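Local coordinates for protein acetyl-CoA acetyltransferase (Bacillus anthracis, PDB 3SS6) that probably catalyses the thiolase reaction, the reversible condensation of two acetyl-CoA molecules to acetoacetyl-CoA and free coenzyme A, at residues Leu56-Gln61 against Gly117-Ser122; Gly254-Val259 against Gly356-Val361; Ile292-Ala297 against Leu326-Glu331; Glu164-Gln169 against Pro287-Ile292. One frame throughout, in Å; residues are numbered along the deposited sequence. Where two conformers were deposited one is given.

Contact 1 of 4, residues Leu56-Gln61 against Gly117-Ser122; sequences LGHCIQ and GVEAMS
Residues Leu56-Gly57 run parallel to Gly117-Val118 as neighbouring strands, Gly57 paired with Gly117 at a CA-CA distance of 4.3 Å; further on, at Cys59-Ile60, the first chain is in a turn. The register is held by Val118 N, which donates to Gly57 O nearly along the carbonyl axis at 3.1 Å. Beyond the bridge the carboxylate of Glu119 takes over. Its CG lies anti to the backbone N (chi1 -155°) and the chain bends at chi2, bringing both oxygens to the amides of the turn: OE1 accepts from Cys59 N at 3.0 Å and OE2 from Ile60 N at 2.9 Å, each through its syn lone pair. Two successive amides thus grip the carboxylate like a fork and fix its rotation. The His58 ring is sandwiched. Val118 CG1 sits over one face in a CH-pi contact, 4.3 Å from the ring centroid, while the turning backbone at Ile60-Gln61 lies over the opposite face. A water bonds His58 NE2, donates to Glu119 OE2 and accepts from Ala120 N; Thr68 OG1 bonds His58 ND1. Ile60 also packs on Thr63 of the second subunit. Strands 53-57 and 112-120 are parallel neighbours in the main sheet of the N-terminal thiolase domain, and here a carboxylate from one strand binds the turn that follows the other.

Contact 2 of 4, residues Gly254-Val259 against Gly356-Val361; sequences GSAVLV and GARITV
This is helix-on-sheet packing in the layered thiolase fold: helix 352-370, from the C-terminal half of the chain, lies against strand 252-262 of the N-terminal half. The short segments cross at 60° with their axes 7.1 Å apart, a close approach that small residues allow. Ala256 points its CB toward the helix, where it sits on the backbone of the turn, 3.7 Å from Arg358 N, with the CB of Ala357 to one side at 4.0 Å. Leu258, two residues on along the same side of the strand, reaches further. Its CB leaves the strand obliquely, and CG lies anti to the carbonyl carbon (chi1 -74°), so that the fork is carried toward the helix. There the branches part: CD2 meets CG2 of Thr360 at 4.1 Å, the two side chains crossing at about a right angle, while CD1 runs past Val361 in the opposite direction. Ile98 of helix 93-107 also packs on Leu258 and on Ala357, so a second helix closes the same apolar patch. Of the Arg358 side chain, CB is the part near the strand; the rest bends away at chi2 and chi3, and NH1 bonds Ser362 OG. Thr360 turns its hydroxyl back to its own helix, OG1 donating to Gly356 O at 3.0 Å, which leaves the methyl for Leu258. The tightest side-chain touch is Leu258 CD1 against Val361 CG2, at 3.6 Å.

Contact 3 of 4, residues Ile292-Ala297 against Leu326-Glu331; sequences IGPAPA and LAVEKE
Ile292 sets CG1 anti to its backbone N (chi1 -157°) and then bends at chi2 (61°), which carries CD1 across to helix 322-332, while CG2 takes the crowded place between N and the carbonyl carbon. On the helix, Val328 holds CG1 anti to its own N, and Glu331 does the same with its CG. CD1 of Ile292 comes to lie 3.8 Å from Ala327 O and 4.0 Å from Ala327 CB, with Glu331 CB a little further along at 4.1 Å. Beside it the two methyls of Val328 meet the ring of Pro294 at about a right angle; CG2 lies 4.0 Å from Pro294 CG and equally near CD, and CG1 touches CB. Ala295 CB lies 3.6 Å from CG of Glu331. The glutamate chain bends beyond that carbon, and its carboxylate is held elsewhere: OE1 by the hydroxyl of Tyr170, OE2 in a salt bridge with Arg299 of helix 294-305. The aliphatic part of an ionic residue thus finishes an apolar patch while its charge is paired at the margin. Pro294 also packs on Ser378 and Cys380 of strand 374-381. The result is the N-terminal part of helix 294-305 packed against helix 322-332 within an outer layer of the alpha-beta-alpha sandwich, in the C-terminal half of the thiolase fold.

Contact 4 of 4, residues Glu164-Gln169 against Pro287-Ile292; sequences ENLVEQ and PKIMGI
Leu166 makes the tight part of this contact. Its CG lies anti to the carbonyl carbon (chi1 -79°), and the two methyls divide the work: CD1 presses on the backbone of Gly291, 3.7 Å from its CA and 3.8 Å from Ile292 N, whereas CD2 lies 3.9 Å from CB of Ile289, the two side chains crossing at about a right angle. Gly291 offers only backbone here, and CD1 lies directly against its CA. Ala327 of helix 322-332 also packs against Leu166. One turn of helix 159-170 is thereby fitted to the short 3-10 turns that link strand 275-284 to helix 294-305, a joint between the N-terminal and C-terminal sequence halves of the thiolase fold, well out from the centre of the chain. Toward solvent the packing thins. Gln169 stretches over Ile289 with its chain extended, and only OE1 comes near, 3.8 Å from CG2. Lys288 gives its CB to the edge of the contact and sends its extended chain away. The one hydrogen bond between the segments runs from Asn165 ND2 to Lys288 O at 2.9 Å, almost straight at 175°, meeting a lone pair in the carbonyl plane and keeping within the plane of the asparagine's own amide. Arg238 NH2 bonds the other end of that amide, OD1, and so settles which way round the group is turned.

Contacts 1 and 2 form the buried centre and share the main sheet: strands 112-120 and 252-262 are neighbours, and the backbones of Gly117 and Glu119 bond across to Ala256 and Gly254. Contact 1 relies on backbone amides, a carboxylate and a water, contact 2 on apolar packing of small side chains against strand and helix backbone. Contacts 3 and 4 lie further out and share Ile292, whose CB lies near Leu166 and whose CD1 packs on helix 322-332. Contact 3 is mostly buried and apolar, while contact 4 is partly buried, with exposed residues at its rim, and adds a hydrogen bond from a side-chain amide to a backbone carbonyl. Contacts 2 and 4 each join the two sequence halves.

Contact 1 of 4, residues Leu56-Gln61 against Gly117-Ser122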
loop_
_atom_site.group_PDB
_atom_site.type_symbol
_atom_site.label_atom_id
_atom_site.label_comp_id
_atom_site.label_asym_id
_atom_site.label_seq_id
_atom_site.Cartn_x
_atom_site.Cartn_y
_atom_site.Cartn_z
ATOM N N LEU A 56 -20.978 -18.518 -12.719
ATOM C CA LEU A 56 -19.672 -18.964 -12.234
ATOM C C LEU A 56 -19.539 -18.849 -10.725
ATOM O O LEU A 56 -19.898 -17.817 -10.132
ATOM C CB LEU A 56 -18.538 -18.140 -12.863
ATOM C CG LEU A 56 -18.307 -18.286 -14.369
ATOM C CD1 LEU A 56 -17.104 -17.444 -14.768
ATOM C CD2 LEU A 56 -18.073 -19.751 -14.700
ATOM N N GLY A 57 -18.915 -19.850 -10.119
ATOM C CA GLY A 57 -18.606 -19.814 -8.705
ATOM C C GLY A 57 -17.223 -19.175 -8.636
ATOM O O GLY A 57 -16.346 -19.528 -9.417
ATOM N N HIS A 58 -17.036 -18.202 -7.751
ATOM C CA HIS A 58 -15.748 -17.523 -7.627
ATOM C C HIS A 58 -15.520 -17.025 -6.196
ATOM O O HIS A 58 -16.260 -16.174 -5.726
ATOM C CB HIS A 58 -15.724 -16.367 -8.624
ATOM C CG HIS A 58 -14.382 -15.737 -8.807
ATOM N ND1 HIS A 58 -14.215 -14.521 -9.432
ATOM C CD2 HIS A 58 -13.143 -16.152 -8.455
ATOM C CE1 HIS A 58 -12.932 -14.212 -9.455
ATOM N NE2 HIS A 58 -12.260 -15.185 -8.867
ATOM N N CYS A 59 -14.538 -17.579 -5.495
ATOM C CA CYS A 59 -14.255 -17.161 -4.119
ATOM C C CYS A 59 -13.633 -15.787 -3.860
ATOM O O CYS A 59 -14.043 -15.081 -2.954
ATOM C CB CYS A 59 -13.457 -18.227 -3.384
ATOM S SG CYS A 59 -14.386 -19.750 -3.177
ATOM N N ILE A 60 -12.648 -15.416 -4.666
ATOM C CA ILE A 60 -11.988 -14.144 -4.469
ATOM C C ILE A 60 -12.280 -13.257 -5.667
ATOM O O ILE A 60 -11.460 -13.064 -6.539
ATOM C CB ILE A 60 -10.459 -14.321 -4.357
ATOM C CG1 ILE A 60 -10.104 -15.368 -3.299
ATOM C CG2 ILE A 60 -9.794 -13.003 -4.057
ATOM C CD1 ILE A 60 -8.625 -15.653 -3.178
ATOM N N GLN A 61 -13.483 -12.704 -5.646
ATOM C CA GLN A 61 -13.961 -11.831 -6.699
ATOM C C GLN A 61 -13.175 -10.531 -6.721
ATOM O O GLN A 61 -12.626 -10.119 -5.726
ATOM C CB GLN A 61 -15.470 -11.657 -6.616
ATOM C CG GLN A 61 -16.175 -12.970 -6.888
ATOM C CD GLN A 61 -17.644 -12.948 -6.570
ATOM O OE1 GLN A 61 -18.323 -11.970 -6.804
ATOM N NE2 GLN A 61 -18.139 -14.047 -6.039
ATOM N N GLY A 117 -16.925 -22.850 -12.423
ATOM C CA GLY A 117 -16.212 -22.047 -11.449
ATOM C C GLY A 117 -14.799 -21.739 -11.889
ATOM O O GLY A 117 -14.266 -22.348 -12.814
ATOM N N VAL A 118 -14.204 -20.759 -11.220
ATOM C CA VAL A 118 -12.859 -20.307 -11.539
ATOM C C VAL A 118 -12.193 -19.779 -10.275
ATOM O O VAL A 118 -12.858 -19.253 -9.371
ATOM C CB VAL A 118 -12.876 -19.211 -12.639
ATOM C CG1 VAL A 118 -13.706 -18.005 -12.180
ATOM C CG2 VAL A 118 -11.434 -18.756 -13.000
ATOM N N GLU A 119 -10.877 -19.945 -10.199
ATOM C CA GLU A 119 -10.093 -19.255 -9.182
ATOM C C GLU A 119 -8.722 -19.015 -9.748
ATOM O O GLU A 119 -8.095 -19.934 -10.300
ATOM C CB GLU A 119 -9.967 -20.070 -7.885
ATOM C CG GLU A 119 -9.717 -19.178 -6.634
ATOM C CD GLU A 119 -10.989 -18.412 -6.236
ATOM O OE1 GLU A 119 -12.045 -19.055 -6.055
ATOM O OE2 GLU A 119 -10.946 -17.171 -6.141
ATOM N N ALA A 120 -8.267 -17.776 -9.622
ATOM C CA ALA A 120 -6.914 -17.396 -10.004
ATOM C C ALA A 120 -6.262 -16.917 -8.717
ATOM O O ALA A 120 -6.258 -15.720 -8.404
ATOM C CB ALA A 120 -6.940 -16.292 -11.054
ATOM N N MET A 121 -5.748 -17.862 -7.939
ATOM C CA MET A 121 -5.225 -17.514 -6.623
ATOM C C MET A 121 -3.902 -16.762 -6.768
ATOM O O MET A 121 -3.663 -15.806 -6.042
ATOM C CB MET A 121 -5.105 -18.761 -5.740
ATOM C CG MET A 121 -6.468 -19.433 -5.556
ATOM S SD MET A 121 -6.521 -20.895 -4.489
ATOM C CE MET A 121 -6.500 -20.125 -2.854
ATOM N N SER A 122 -3.070 -17.177 -7.727
ATOM C CA SER A 122 -1.752 -16.578 -7.927
ATOM C C SER A 122 -1.809 -15.080 -8.211
ATOM O O SER A 122 -0.896 -14.341 -7.843
ATOM C CB SER A 122 -1.002 -17.260 -9.073
ATOM O OG SER A 122 -0.766 -18.641 -8.829
HETATM O O HOH W 1 -9.637 -15.833 -8.061
#

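Contact 2 of 4, residues Gly254-Val259 against Gly356-Val361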
loop_
_atom_site.group_PDB
_atom_site.type_symbol
_atom_site.label_atom_id
_atom_site.label_comp_id
_atom_site.label_asym_id
_atom_site.label_seq_id
_atom_site.Cartn_x
_atom_site.Cartn_y
_atom_site.Cartn_z
ATOM N N GLY A 254 -7.329 -22.395 -11.621
ATOM C CA GLY A 254 -8.004 -23.241 -12.600
ATOM C C GLY A 254 -9.410 -22.787 -12.905
ATOM O O GLY A 254 -9.994 -22.051 -12.136
ATOM N N SER A 255 -9.952 -23.229 -14.034
ATOM C CA SER A 255 -11.370 -23.014 -14.316
ATOM C C SER A 255 -11.992 -24.310 -14.808
ATOM O O SER A 255 -11.283 -25.230 -15.249
ATOM C CB SER A 255 -11.555 -21.910 -15.365
ATOM O OG SER A 255 -10.916 -22.266 -16.589
ATOM N N ALA A 256 -13.316 -24.403 -14.705
ATOM C CA ALA A 256 -14.024 -25.603 -15.150
ATOM C C ALA A 256 -15.466 -25.240 -15.464
ATOM O O ALA A 256 -16.092 -24.485 -14.721
ATOM C CB ALA A 256 -13.965 -26.687 -14.072
ATOM N N VAL A 257 -15.995 -25.781 -16.561
ATOM C CA VAL A 257 -17.262 -25.303 -17.107
ATOM C C VAL A 257 -18.065 -26.488 -17.644
ATOM O O VAL A 257 -17.500 -27.379 -18.273
ATOM C CB VAL A 257 -16.978 -24.321 -18.286
ATOM C CG1 VAL A 257 -18.239 -23.903 -18.966
ATOM C CG2 VAL A 257 -16.231 -23.068 -17.778
ATOM N N LEU A 258 -19.368 -26.500 -17.371
ATOM C CA LEU A 258 -20.275 -27.476 -17.976
ATOM C C LEU A 258 -21.280 -26.729 -18.843
ATOM O O LEU A 258 -21.620 -25.580 -18.560
ATOM C CB LEU A 258 -21.054 -28.239 -16.902
ATOM C CG LEU A 258 -20.373 -29.317 -16.062
ATOM C CD1 LEU A 258 -19.201 -28.736 -15.277
ATOM C CD2 LEU A 258 -21.429 -29.893 -15.132
ATOM N N VAL A 259 -21.782 -27.394 -19.886
ATOM C CA VAL A 259 -22.945 -26.879 -20.598
ATOM C C VAL A 259 -24.132 -27.728 -20.160
ATOM O O VAL A 259 -24.089 -28.964 -20.248
ATOM C CB VAL A 259 -22.787 -26.958 -22.138
ATOM C CG1 VAL A 259 -24.080 -26.504 -22.828
ATOM C CG2 VAL A 259 -21.589 -26.108 -22.602
ATOM N N GLY A 356 -15.471 -27.193 -7.067
ATOM C CA GLY A 356 -16.767 -27.854 -7.052
ATOM C C GLY A 356 -17.226 -28.235 -8.438
ATOM O O GLY A 356 -17.897 -29.262 -8.609
ATOM N N ALA A 357 -16.860 -27.415 -9.428
ATOM C CA ALA A 357 -17.121 -27.740 -10.833
ATOM C C ALA A 357 -16.077 -28.710 -11.389
ATOM O O ALA A 357 -16.411 -29.617 -12.147
ATOM C CB ALA A 357 -17.164 -26.475 -11.678
ATOM N N ARG A 358 -14.818 -28.521 -11.004
ATOM C CA ARG A 358 -13.719 -29.378 -11.470
ATOM C C ARG A 358 -13.950 -30.859 -11.154
ATOM O O ARG A 358 -13.813 -31.721 -12.033
ATOM C CB ARG A 358 -12.383 -28.884 -10.878
ATOM C CG ARG A 358 -11.138 -29.243 -11.704
ATOM C CD ARG A 358 -10.767 -30.731 -11.516
ATOM N NE ARG A 358 -10.422 -31.023 -10.126
ATOM C CZ ARG A 358 -10.254 -32.255 -9.646
ATOM N NH1 ARG A 358 -10.422 -33.300 -10.441
ATOM N NH2 ARG A 358 -9.911 -32.440 -8.375
ATOM N N ILE A 359 -14.328 -31.157 -9.912
ATOM C CA ILE A 359 -14.522 -32.555 -9.535
ATOM C C ILE A 359 -15.724 -33.150 -10.253
ATOM O O ILE A 359 -15.767 -34.359 -10.490
ATOM C CB ILE A 359 -14.603 -32.780 -7.996
ATOM C CG1 ILE A 359 -15.855 -32.132 -7.386
ATOM C CG2 ILE A 359 -13.317 -32.283 -7.327
ATOM C CD1 ILE A 359 -16.027 -32.425 -5.878
ATOM N N THR A 360 -16.684 -32.303 -10.625
ATOM C CA THR A 360 -17.853 -32.783 -11.371
ATOM C C THR A 360 -17.445 -33.134 -12.807
ATOM O O THR A 360 -17.825 -34.181 -13.337
ATOM C CB THR A 360 -19.006 -31.758 -11.341
ATOM O OG1 THR A 360 -19.350 -31.474 -9.972
ATOM C CG2 THR A 360 -20.240 -32.304 -12.066
ATOM N N VAL A 361 -16.667 -32.258 -13.429
ATOM C CA VAL A 361 -16.090 -32.557 -14.748
ATOM C C VAL A 361 -15.350 -33.894 -14.719
ATOM O O VAL A 361 -15.565 -34.766 -15.570
ATOM C CB VAL A 361 -15.117 -31.443 -15.198
ATOM C CG1 VAL A 361 -14.286 -31.886 -16.416
ATOM C CG2 VAL A 361 -15.861 -30.166 -15.507
#

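Contact 3 of 4, residues Ile292-Ala297 against Leu326-Glu331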
loop_
_atom_site.group_PDB
_atom_site.type_symbol
_atom_site.label_atom_id
_atom_site.label_comp_id
_atom_site.label_asym_id
_atom_site.label_seq_id
_atom_site.Cartn_x
_atom_site.Cartn_y
_atom_site.Cartn_z
ATOM N N ILE A 292 -16.232 -31.779 7.763
ATOM C CA ILE A 292 -17.179 -32.903 7.850
ATOM C C ILE A 292 -18.455 -32.680 7.030
ATOM O O ILE A 292 -19.287 -33.582 6.885
ATOM C CB ILE A 292 -17.574 -33.195 9.305
ATOM C CG1 ILE A 292 -18.071 -34.634 9.455
ATOM C CG2 ILE A 292 -18.634 -32.202 9.792
ATOM C CD1 ILE A 292 -17.026 -35.675 9.077
ATOM N N GLY A 293 -18.617 -31.469 6.508
ATOM C CA GLY A 293 -19.799 -31.135 5.726
ATOM C C GLY A 293 -20.329 -32.195 4.767
ATOM O O GLY A 293 -21.539 -32.409 4.695
ATOM N N PRO A 294 -19.441 -32.836 3.991
ATOM C CA PRO A 294 -19.970 -33.806 3.025
ATOM C C PRO A 294 -20.794 -34.936 3.652
ATOM O O PRO A 294 -21.653 -35.476 2.969
ATOM C CB PRO A 294 -18.708 -34.359 2.353
ATOM C CG PRO A 294 -17.714 -33.202 2.455
ATOM C CD PRO A 294 -17.997 -32.583 3.795
ATOM N N ALA A 295 -20.552 -35.290 4.913
ATOM C CA ALA A 295 -21.301 -36.404 5.507
ATOM C C ALA A 295 -22.814 -36.133 5.553
ATOM O O ALA A 295 -23.602 -36.870 4.949
ATOM C CB ALA A 295 -20.747 -36.772 6.893
ATOM N N PRO A 296 -23.234 -35.070 6.261
ATOM C CA PRO A 296 -24.674 -34.789 6.253
ATOM C C PRO A 296 -25.210 -34.396 4.870
ATOM O O PRO A 296 -26.378 -34.671 4.595
ATOM C CB PRO A 296 -24.817 -33.621 7.242
ATOM C CG PRO A 296 -23.458 -33.009 7.314
ATOM C CD PRO A 296 -22.495 -34.150 7.146
ATOM N N ALA A 297 -24.394 -33.760 4.031
ATOM C CA ALA A 297 -24.853 -33.385 2.692
ATOM C C ALA A 297 -25.142 -34.627 1.864
ATOM O O ALA A 297 -26.175 -34.720 1.200
ATOM C CB ALA A 297 -23.825 -32.500 1.988
ATOM N N LEU A 326 -10.341 -37.991 5.328
ATOM C CA LEU A 326 -10.384 -39.182 6.173
ATOM C C LEU A 326 -11.549 -39.157 7.160
ATOM O O LEU A 326 -12.163 -40.193 7.422
ATOM C CB LEU A 326 -9.048 -39.380 6.890
ATOM C CG LEU A 326 -7.956 -39.942 5.971
ATOM C CD1 LEU A 326 -6.565 -39.609 6.497
ATOM C CD2 LEU A 326 -8.123 -41.457 5.823
ATOM N N ALA A 327 -11.866 -37.977 7.694
ATOM C CA ALA A 327 -13.002 -37.861 8.607
ATOM C C ALA A 327 -14.294 -38.229 7.888
ATOM O O ALA A 327 -15.130 -38.946 8.432
ATOM C CB ALA A 327 -13.093 -36.451 9.194
ATOM N N VAL A 328 -14.457 -37.735 6.667
ATOM C CA VAL A 328 -15.635 -38.073 5.866
ATOM C C VAL A 328 -15.670 -39.566 5.554
ATOM O O VAL A 328 -16.703 -40.214 5.702
ATOM C CB VAL A 328 -15.673 -37.278 4.548
ATOM C CG1 VAL A 328 -16.827 -37.739 3.678
ATOM C CG2 VAL A 328 -15.807 -35.784 4.841
ATOM N N GLU A 329 -14.533 -40.108 5.130
ATOM C CA GLU A 329 -14.439 -41.543 4.848
ATOM C C GLU A 329 -14.844 -42.408 6.046
ATOM O O GLU A 329 -15.593 -43.377 5.906
ATOM C CB GLU A 329 -13.029 -41.910 4.390
ATOM C CG GLU A 329 -12.876 -43.388 4.042
ATOM C CD GLU A 329 -11.472 -43.734 3.601
ATOM O OE1 GLU A 329 -11.181 -43.594 2.396
ATOM O OE2 GLU A 329 -10.668 -44.146 4.468
ATOM N N LYS A 330 -14.341 -42.059 7.226
ATOM C CA LYS A 330 -14.673 -42.782 8.447
ATOM C C LYS A 330 -16.134 -42.613 8.840
ATOM O O LYS A 330 -16.792 -43.579 9.222
ATOM C CB LYS A 330 -13.757 -42.345 9.593
ATOM C CG LYS A 330 -12.294 -42.725 9.367
ATOM C CD LYS A 330 -11.381 -42.109 10.413
ATOM C CE LYS A 330 -9.921 -42.418 10.126
ATOM N NZ LYS A 330 -9.653 -43.879 10.112
ATOM N N GLU A 331 -16.644 -41.390 8.729
ATOM C CA GLU A 331 -18.019 -41.106 9.129
ATOM C C GLU A 331 -19.032 -41.871 8.275
ATOM O O GLU A 331 -20.003 -42.430 8.797
ATOM C CB GLU A 331 -18.288 -39.600 9.072
ATOM C CG GLU A 331 -19.719 -39.211 9.405
ATOM C CD GLU A 331 -20.120 -39.562 10.823
ATOM O OE1 GLU A 331 -19.298 -39.388 11.751
ATOM O OE2 GLU A 331 -21.263 -40.019 11.013
#

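Contact 4 of 4, residues Glu164-Gln169 against Pro287-Ile292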
loop_
_atom_site.group_PDB
_atom_site.type_symbol
_atom_site.label_atom_id
_atom_site.label_comp_id
_atom_site.label_asym_id
_atom_site.label_seq_id
_atom_site.Cartn_x
_atom_site.Cartn_y
_atom_site.Cartn_z
ATOM N N GLU A 164 -7.138 -29.949 11.903
ATOM C CA GLU A 164 -6.561 -30.544 13.104
ATOM C C GLU A 164 -7.657 -30.870 14.106
ATOM O O GLU A 164 -7.533 -31.813 14.880
ATOM C CB GLU A 164 -5.512 -29.628 13.745
ATOM C CG GLU A 164 -4.151 -29.599 13.037
ATOM C CD GLU A 164 -3.298 -30.835 13.315
ATOM O OE1 GLU A 164 -3.741 -31.712 14.087
ATOM O OE2 GLU A 164 -2.178 -30.922 12.761
ATOM N N ASN A 165 -8.729 -30.081 14.103
ATOM C CA ASN A 165 -9.862 -30.387 14.975
ATOM C C ASN A 165 -10.449 -31.743 14.620
ATOM O O ASN A 165 -10.839 -32.512 15.496
ATOM C CB ASN A 165 -10.943 -29.301 14.895
ATOM C CG ASN A 165 -10.522 -28.002 15.570
ATOM O OD1 ASN A 165 -9.652 -27.996 16.448
ATOM N ND2 ASN A 165 -11.146 -26.891 15.162
ATOM N N LEU A 166 -10.517 -32.030 13.325
ATOM C CA LEU A 166 -11.049 -33.302 12.867
ATOM C C LEU A 166 -10.078 -34.445 13.165
ATOM O O LEU A 166 -10.506 -35.549 13.476
ATOM C CB LEU A 166 -11.401 -33.238 11.380
ATOM C CG LEU A 166 -12.731 -32.546 11.069
ATOM C CD1 LEU A 166 -12.928 -32.410 9.560
ATOM C CD2 LEU A 166 -13.900 -33.296 11.708
ATOM N N VAL A 167 -8.778 -34.166 13.079
ATOM C CA VAL A 167 -7.752 -35.142 13.440
ATOM C C VAL A 167 -7.993 -35.628 14.862
ATOM O O VAL A 167 -8.045 -36.829 15.131
ATOM C CB VAL A 167 -6.342 -34.531 13.364
ATOM C CG1 VAL A 167 -5.320 -35.427 14.063
ATOM C CG2 VAL A 167 -5.945 -34.292 11.914
ATOM N N GLU A 168 -8.122 -34.682 15.782
ATOM C CA GLU A 168 -8.366 -35.000 17.177
ATOM C C GLU A 168 -9.710 -35.707 17.410
ATOM O O GLU A 168 -9.797 -36.664 18.171
ATOM C CB GLU A 168 -8.284 -33.727 18.019
ATOM C CG GLU A 168 -6.902 -33.074 17.978
ATOM C CD GLU A 168 -6.928 -31.578 18.277
ATOM O OE1 GLU A 168 -8.014 -31.045 18.603
ATOM O OE2 GLU A 168 -5.858 -30.934 18.180
ATOM N N GLN A 169 -10.749 -35.222 16.742
ATOM C CA GLN A 169 -12.084 -35.794 16.902
ATOM C C GLN A 169 -12.174 -37.239 16.400
ATOM O O GLN A 169 -12.733 -38.112 17.077
ATOM C CB GLN A 169 -13.123 -34.912 16.203
ATOM C CG GLN A 169 -14.564 -35.347 16.412
ATOM C CD GLN A 169 -15.562 -34.299 15.938
ATOM O OE1 GLN A 169 -15.322 -33.094 16.055
ATOM N NE2 GLN A 169 -16.688 -34.755 15.395
ATOM N N PRO A 287 -18.654 -24.517 11.919
ATOM C CA PRO A 287 -17.520 -24.030 11.116
ATOM C C PRO A 287 -16.172 -24.549 11.630
ATOM O O PRO A 287 -15.225 -24.692 10.850
ATOM C CB PRO A 287 -17.580 -22.506 11.307
ATOM C CG PRO A 287 -18.995 -22.222 11.705
ATOM C CD PRO A 287 -19.457 -23.417 12.484
ATOM N N LYS A 288 -16.089 -24.827 12.928
ATOM C CA LYS A 288 -14.832 -25.287 13.521
ATOM C C LYS A 288 -14.433 -26.683 13.050
ATOM O O LYS A 288 -13.274 -27.085 13.194
ATOM C CB LYS A 288 -14.889 -25.225 15.045
ATOM C CG LYS A 288 -14.875 -23.810 15.593
ATOM C CD LYS A 288 -14.945 -23.829 17.102
ATOM C CE LYS A 288 -15.043 -22.427 17.669
ATOM N NZ LYS A 288 -15.162 -22.453 19.155
ATOM N N ILE A 289 -15.394 -27.417 12.500
ATOM C CA ILE A 289 -15.103 -28.701 11.854
ATOM C C ILE A 289 -15.752 -28.762 10.476
ATOM O O ILE A 289 -16.344 -29.783 10.089
ATOM C CB ILE A 289 -15.584 -29.883 12.716
ATOM C CG1 ILE A 289 -17.018 -29.637 13.196
ATOM C CG2 ILE A 289 -14.654 -30.074 13.911
ATOM C CD1 ILE A 289 -17.726 -30.895 13.687
ATOM N N MET A 290 -15.627 -27.659 9.734
ATOM C CA MET A 290 -16.240 -27.525 8.414
ATOM C C MET A 290 -15.958 -28.709 7.485
ATOM O O MET A 290 -16.739 -28.990 6.580
ATOM C CB MET A 290 -15.816 -26.206 7.746
ATOM C CG MET A 290 -14.328 -26.109 7.396
ATOM S SD MET A 290 -13.989 -26.729 5.741
ATOM C CE MET A 290 -12.210 -27.011 5.867
ATOM N N GLY A 291 -14.852 -29.410 7.718
ATOM C CA GLY A 291 -14.432 -30.456 6.807
ATOM C C GLY A 291 -15.383 -31.640 6.745
ATOM O O GLY A 291 -15.345 -32.406 5.787
ATOM N N ILE A 292 -16.232 -31.779 7.763
ATOM C CA ILE A 292 -17.179 -32.903 7.850
ATOM C C ILE A 292 -18.455 -32.680 7.030
ATOM O O ILE A 292 -19.287 -33.582 6.885
ATOM C CB ILE A 292 -17.574 -33.195 9.305
ATOM C CG1 ILE A 292 -18.071 -34.634 9.455
ATOM C CG2 ILE A 292 -18.634 -32.202 9.792
ATOM C CD1 ILE A 292 -17.026 -35.675 9.077
#